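Aminopeptidase N (Francisella tularensis subsp. tularensis, PDB 5DLL) probably degrades intracellular peptides as a zinc-dependent M1-family aminopeptidase, releasing amino acids, preferably alanine, from the N-terminus. Local coordinates at residues W188-F192 / D258-M263; D231-C235 / T285-S291. One frame throughout, in Å; residues are numbered along the deposited sequence.

Contact 1. Residues W188-F192 / D258-M263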
loop_
_atom_site.group_PDB
_atom_site.type_symbol
_atom_site.label_atom_id
_atom_site.label_comp_id
_atom_site.label_asym_id
_atom_site.label_seq_id
_atom_site.Cartn_x
_atom_site.Cartn_y
_atom_site.Cartn_z
ATOM N N TRP A 188 -22.045 -22.689 -7.481
ATOM C CA TRP A 188 -20.609 -22.476 -7.369
ATOM C C TRP A 188 -20.066 -23.224 -6.161
ATOM O O TRP A 188 -20.393 -22.891 -5.020
ATOM C CB TRP A 188 -20.313 -20.985 -7.218
ATOM C CG TRP A 188 -20.649 -20.184 -8.430
ATOM C CD1 TRP A 188 -21.853 -19.616 -8.735
ATOM C CD2 TRP A 188 -19.767 -19.859 -9.507
ATOM N NE1 TRP A 188 -21.772 -18.960 -9.940
ATOM C CE2 TRP A 188 -20.502 -19.095 -10.435
ATOM C CE3 TRP A 188 -18.427 -20.146 -9.777
ATOM C CZ2 TRP A 188 -19.941 -18.608 -11.611
ATOM C CZ3 TRP A 188 -17.869 -19.665 -10.947
ATOM C CH2 TRP A 188 -18.625 -18.903 -11.852
ATOM N N LYS A 189 -19.236 -24.230 -6.415
ATOM C CA LYS A 189 -18.596 -24.994 -5.347
ATOM C C LYS A 189 -17.151 -24.548 -5.157
ATOM O O LYS A 189 -16.417 -24.375 -6.126
ATOM C CB LYS A 189 -18.647 -26.493 -5.658
ATOM C CG LYS A 189 -18.005 -27.373 -4.598
ATOM C CD LYS A 189 -18.506 -28.807 -4.683
ATOM C CE LYS A 189 -17.618 -29.762 -3.899
ATOM N NZ LYS A 189 -17.397 -29.317 -2.493
ATOM N N ASP A 190 -16.761 -24.356 -3.901
ATOM C CA ASP A 190 -15.383 -24.042 -3.528
ATOM C C ASP A 190 -14.943 -25.086 -2.494
ATOM O O ASP A 190 -15.297 -24.984 -1.317
ATOM C CB ASP A 190 -15.290 -22.623 -2.951
ATOM C CG ASP A 190 -13.861 -22.208 -2.606
ATOM O OD1 ASP A 190 -12.963 -23.071 -2.546
ATOM O OD2 ASP A 190 -13.637 -21.002 -2.387
ATOM N N PRO A 191 -14.167 -26.091 -2.935
ATOM C CA PRO A 191 -13.847 -27.253 -2.102
ATOM C C PRO A 191 -12.905 -26.996 -0.934
ATOM O O PRO A 191 -12.807 -27.846 -0.049
ATOM C CB PRO A 191 -13.192 -28.227 -3.090
ATOM C CG PRO A 191 -12.628 -27.366 -4.161
ATOM C CD PRO A 191 -13.526 -26.168 -4.262
ATOM N N PHE A 192 -12.221 -25.853 -0.925
ATOM C CA PHE A 192 -11.243 -25.553 0.123
ATOM C C PHE A 192 -11.887 -24.744 1.235
ATOM O O PHE A 192 -12.551 -23.739 0.973
ATOM C CB PHE A 192 -10.031 -24.798 -0.444
ATOM C CG PHE A 192 -9.439 -25.441 -1.671
ATOM C CD1 PHE A 192 -8.613 -26.554 -1.561
ATOM C CD2 PHE A 192 -9.730 -24.948 -2.941
ATOM C CE1 PHE A 192 -8.084 -27.154 -2.692
ATOM C CE2 PHE A 192 -9.205 -25.547 -4.071
ATOM C CZ PHE A 192 -8.378 -26.649 -3.947
ATOM N N ASP A 258 -5.437 -23.059 -7.427
ATOM C CA ASP A 258 -6.097 -24.261 -6.901
ATOM C C ASP A 258 -7.499 -24.570 -7.475
ATOM O O ASP A 258 -8.061 -25.631 -7.187
ATOM C CB ASP A 258 -6.130 -24.199 -5.361
ATOM C CG ASP A 258 -6.597 -22.845 -4.818
ATOM O OD1 ASP A 258 -6.661 -21.857 -5.587
ATOM O OD2 ASP A 258 -6.892 -22.771 -3.606
ATOM N N LEU A 259 -8.044 -23.666 -8.291
ATOM C CA LEU A 259 -9.367 -23.848 -8.902
ATOM C C LEU A 259 -9.285 -23.839 -10.421
ATOM O O LEU A 259 -8.264 -23.466 -10.988
ATOM C CB LEU A 259 -10.315 -22.736 -8.454
ATOM C CG LEU A 259 -10.471 -22.517 -6.947
ATOM C CD1 LEU A 259 -11.107 -21.160 -6.676
ATOM C CD2 LEU A 259 -11.284 -23.636 -6.311
ATOM N N ASP A 260 -10.373 -24.240 -11.074
ATOM C CA ASP A 260 -10.431 -24.286 -12.542
ATOM C C ASP A 260 -10.825 -22.956 -13.161
ATOM O O ASP A 260 -10.776 -22.814 -14.382
ATOM C CB ASP A 260 -11.425 -25.348 -13.019
ATOM C CG ASP A 260 -11.131 -26.720 -12.462
ATOM O OD1 ASP A 260 -9.966 -26.970 -12.076
ATOM O OD2 ASP A 260 -12.070 -27.544 -12.406
ATOM N N THR A 261 -11.252 -22.000 -12.334
ATOM C CA THR A 261 -11.609 -20.663 -12.819
ATOM C C THR A 261 -11.219 -19.576 -11.816
ATOM O O THR A 261 -11.186 -19.810 -10.617
ATOM C CB THR A 261 -13.110 -20.561 -13.206
ATOM O OG1 THR A 261 -13.486 -19.187 -13.366
ATOM C CG2 THR A 261 -13.997 -21.198 -12.169
ATOM N N PHE A 262 -10.905 -18.395 -12.334
ATOM C CA PHE A 262 -10.478 -17.261 -11.523
ATOM C C PHE A 262 -11.107 -16.013 -12.109
ATOM O O PHE A 262 -10.900 -15.702 -13.284
ATOM C CB PHE A 262 -8.956 -17.137 -11.542
ATOM C CG PHE A 262 -8.433 -15.916 -10.839
ATOM C CD1 PHE A 262 -8.216 -15.925 -9.470
ATOM C CD2 PHE A 262 -8.145 -14.758 -11.553
ATOM C CE1 PHE A 262 -7.732 -14.798 -8.818
ATOM C CE2 PHE A 262 -7.661 -13.630 -10.909
ATOM C CZ PHE A 262 -7.453 -13.649 -9.537
ATOM N N MET A 263 -11.870 -15.299 -11.288
ATOM C CA MET A 263 -12.684 -14.190 -11.758
ATOM C C MET A 263 -12.265 -12.886 -11.106
ATOM O O MET A 263 -11.795 -12.871 -9.969
ATOM C CB MET A 263 -14.157 -14.463 -11.458
ATOM C CG MET A 263 -14.747 -15.612 -12.257
ATOM S SD MET A 263 -16.331 -16.161 -11.601
ATOM C CE MET A 263 -15.812 -17.107 -10.169
#
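Phe192 meets Asp258 and Leu259 at one end of this contact, and Trp188 meets Met263 at the other. With CG anti to its carbonyl carbon (chi1 -50°), the Phe192 ring is carried from CB toward the 258-263 chain. Phe192 CG is 4.2 Å from Asp258 OD2, and Phe192 CD2 lies 3.6 Å from that oxygen, which sits over one ring face, offset toward the rim. The carboxylate and ring planes are inclined by 25°. Farther out, Phe192 CE2 has the Asp258 O in the plane of the ring at its edge, and Leu259 CD2 is at that edge too, 3.6 Å from Phe192 CE2. Phe192 CZ meets the same Asp258 O at 3.4 Å and Asp258 CB at 3.6 Å. Pro191 CG lies over the opposite face, offset toward the rim.

These residues join two domains of the M1 peptidase: strand 183-191 belongs to the N-terminal beta domain, and strand 261-267 to the sheet of the zinc-bearing domain. Asp258 OD1 is hydrogen-bonded to Asn314, next to the zinc ligand His313, and Arg319 makes a cation-pi contact with Phe192.

The bend at chi3 swings Met263 CE to 3.4 Å from Trp188 CZ3, while Met263 SD lies 4.4 Å from the centroid of the six-membered ring, 46° off its normal, an oblique Met-aromatic contact. Thr261 CG2 approaches the indole edge near its plane, 4.3 Å from Trp188 CZ3.

Contact 2. Residues D231-C235 / T285-S291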
loop_
_atom_site.group_PDB
_atom_site.type_symbol
_atom_site.label_atom_id
_atom_site.label_comp_id
_atom_site.label_asym_id
_atom_site.label_seq_id
_atom_site.Cartn_x
_atom_site.Cartn_y
_atom_site.Cartn_z
ATOM N N ASP A 231 -16.472 0.293 -19.368
ATOM C CA ASP A 231 -15.207 0.135 -18.637
ATOM C C ASP A 231 -14.309 -1.005 -19.158
ATOM O O ASP A 231 -13.092 -0.981 -18.952
ATOM C CB ASP A 231 -15.491 -0.105 -17.143
ATOM C CG ASP A 231 -16.163 1.085 -16.461
ATOM O OD1 ASP A 231 -15.938 2.237 -16.889
ATOM O OD2 ASP A 231 -16.907 0.866 -15.479
ATOM N N ILE A 232 -14.903 -1.993 -19.827
ATOM C CA ILE A 232 -14.206 -3.251 -20.139
ATOM C C ILE A 232 -12.996 -3.089 -21.080
ATOM O O ILE A 232 -11.998 -3.807 -20.945
ATOM C CB ILE A 232 -15.200 -4.327 -20.673
ATOM C CG1 ILE A 232 -14.602 -5.739 -20.576
ATOM C CG2 ILE A 232 -15.631 -4.030 -22.108
ATOM C CD1 ILE A 232 -14.267 -6.199 -19.172
ATOM N N ASP A 233 -13.074 -2.136 -22.012
ATOM C CA ASP A 233 -11.995 -1.903 -22.983
ATOM C C ASP A 233 -10.669 -1.480 -22.336
ATOM O O ASP A 233 -9.613 -1.645 -22.936
ATOM C CB ASP A 233 -12.417 -0.853 -24.023
ATOM C CG ASP A 233 -13.478 -1.367 -24.988
ATOM O OD1 ASP A 233 -13.931 -2.523 -24.834
ATOM O OD2 ASP A 233 -13.860 -0.607 -25.905
ATOM N N LYS A 234 -10.726 -0.946 -21.118
ATOM C CA LYS A 234 -9.528 -0.517 -20.405
ATOM C C LYS A 234 -9.088 -1.543 -19.350
ATOM O O LYS A 234 -8.295 -1.220 -18.465
ATOM C CB LYS A 234 -9.768 0.852 -19.752
ATOM C CG LYS A 234 -10.197 1.953 -20.715
ATOM C CD LYS A 234 -11.713 2.110 -20.785
ATOM C CE LYS A 234 -12.141 3.124 -21.839
ATOM N NZ LYS A 234 -12.050 2.607 -23.238
ATOM N N CYS A 235 -9.589 -2.776 -19.452
ATOM C CA CYS A 235 -9.244 -3.844 -18.503
ATOM C C CYS A 235 -8.307 -4.907 -19.094
ATOM O O CYS A 235 -8.124 -5.969 -18.498
ATOM C CB CYS A 235 -10.521 -4.519 -17.981
ATOM S SG CYS A 235 -11.505 -3.494 -16.864
ATOM N N THR A 285 -12.968 0.203 -10.139
ATOM C CA THR A 285 -12.540 0.288 -11.546
ATOM C C THR A 285 -11.297 1.154 -11.740
ATOM O O THR A 285 -10.465 0.848 -12.588
ATOM C CB THR A 285 -13.647 0.812 -12.485
ATOM O OG1 THR A 285 -14.326 1.919 -11.879
ATOM C CG2 THR A 285 -14.645 -0.285 -12.802
ATOM N N LYS A 286 -11.161 2.218 -10.954
ATOM C CA LYS A 286 -10.037 3.142 -11.121
ATOM C C LYS A 286 -8.676 2.515 -10.815
ATOM O O LYS A 286 -7.655 3.024 -11.277
ATOM C CB LYS A 286 -10.230 4.419 -10.288
ATOM C CG LYS A 286 -10.136 4.240 -8.780
ATOM C CD LYS A 286 -9.980 5.582 -8.079
ATOM C CE LYS A 286 -10.082 5.432 -6.570
ATOM N NZ LYS A 286 -9.544 6.611 -5.837
ATOM N N TYR A 287 -8.658 1.425 -10.048
ATOM C CA TYR A 287 -7.400 0.771 -9.672
ATOM C C TYR A 287 -6.915 -0.294 -10.660
ATOM O O TYR A 287 -5.768 -0.732 -10.545
ATOM C CB TYR A 287 -7.492 0.161 -8.260
ATOM C CG TYR A 287 -7.590 1.179 -7.132
ATOM C CD1 TYR A 287 -6.711 2.264 -7.056
ATOM C CD2 TYR A 287 -8.547 1.043 -6.127
ATOM C CE1 TYR A 287 -6.800 3.188 -6.026
ATOM C CE2 TYR A 287 -8.640 1.963 -5.093
ATOM C CZ TYR A 287 -7.765 3.030 -5.046
ATOM O OH TYR A 287 -7.859 3.943 -4.021
ATOM N N ILE A 288 -7.754 -0.712 -11.613
ATOM C CA ILE A 288 -7.342 -1.722 -12.616
ATOM C C ILE A 288 -7.453 -1.293 -14.092
ATOM O O ILE A 288 -7.153 -2.083 -14.994
ATOM C CB ILE A 288 -8.098 -3.059 -12.428
ATOM C CG1 ILE A 288 -9.594 -2.895 -12.695
ATOM C CG2 ILE A 288 -7.870 -3.613 -11.027
ATOM C CD1 ILE A 288 -10.346 -4.207 -12.674
ATOM N N MET A 289 -7.867 -0.054 -14.343
ATOM C CA MET A 289 -8.059 0.415 -15.715
ATOM C C MET A 289 -6.807 1.105 -16.239
ATOM O O MET A 289 -6.150 1.854 -15.515
ATOM C CB MET A 289 -9.255 1.366 -15.804
ATOM C CG MET A 289 -10.607 0.668 -15.813
ATOM S SD MET A 289 -11.954 1.752 -16.337
ATOM C CE MET A 289 -11.680 3.191 -15.300
ATOM N N ALA A 290 -6.482 0.846 -17.502
ATOM C CA ALA A 290 -5.365 1.518 -18.154
ATOM C C ALA A 290 -5.481 1.422 -19.669
ATOM O O ALA A 290 -5.631 0.331 -20.215
ATOM C CB ALA A 290 -4.043 0.926 -17.687
ATOM N N SER A 291 -5.433 2.576 -20.331
ATOM C CA SER A 291 -5.322 2.651 -21.786
ATOM C C SER A 291 -3.906 3.087 -22.117
ATOM O O SER A 291 -3.253 3.731 -21.296
ATOM C CB SER A 291 -6.322 3.660 -22.353
ATOM O OG SER A 291 -7.594 3.514 -21.740
#
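Asp231 opens the contact with its carboxylate against a methyl group: its OD2 stands 3.7 Å from Thr285 CG2, and the two side chains cross at about a right angle. Its other oxygen, OD1, lies 4.1 Å from Met289 SD. The backbone O of Asp231 is similarly close to that sulfur, so Met289 SD rests beside both the main chain and the side chain of one residue. The same O accepts the N-H of Lys234, closing a turn that brings the carbonyl of Lys234 round to the other segment.

Lys234 makes the one hydrogen bond across the contact. Its O accepts Ala290 N at 2.9 Å, with an N-H...O angle of 162° and the donor in the carbonyl plane. Met289 CA lies 3.2 Å from the same Lys234 O, a CA-H...O contact, so two neighbouring residues converge on one oxygen. These are loops of the M1 catalytic domain: 231-235 leads from strand 220-227 into helix 236-253, and 285-291 follows strand 280-284 on the way to helix 297-312, which carries the zinc-binding His309. The Lys234 side chain starts toward Met289, where the two CB atoms are 4.0 Å apart. Its bend at chi2 (95°) then takes the chain end away, after CG has passed close to the Ser291 hydroxyl.

Cys235, at the N-cap position of helix 236-253, meets two apolar groups of the other segment through its SG. Ile288 CD1 and Met289 CG each lie 4.4 Å from Cys235 SG, while strands 207-214 and 220-227 pack against the same cysteine through Ile209 and Ile225.

How the contacts relate
Contact 1 is the more buried of the two: five of its eight touching residues are buried, against three of eight in contact 2. Their centres are 24 Å apart and their nearest atoms about 9 Å, so they do not touch, although their segments alternate along the chain. Both involve the five-stranded sheet of the zinc-bearing domain. Contact 1 packs strand 261-267 and its preceding loop against the N-terminal beta domain, whereas contact 2 joins loops that follow strands 220-227 and 280-284. Both use sulfur and apolar contacts; contact 1 adds aromatic rings, one with a carboxylate over its face, and contact 2 adds a backbone hydrogen bond.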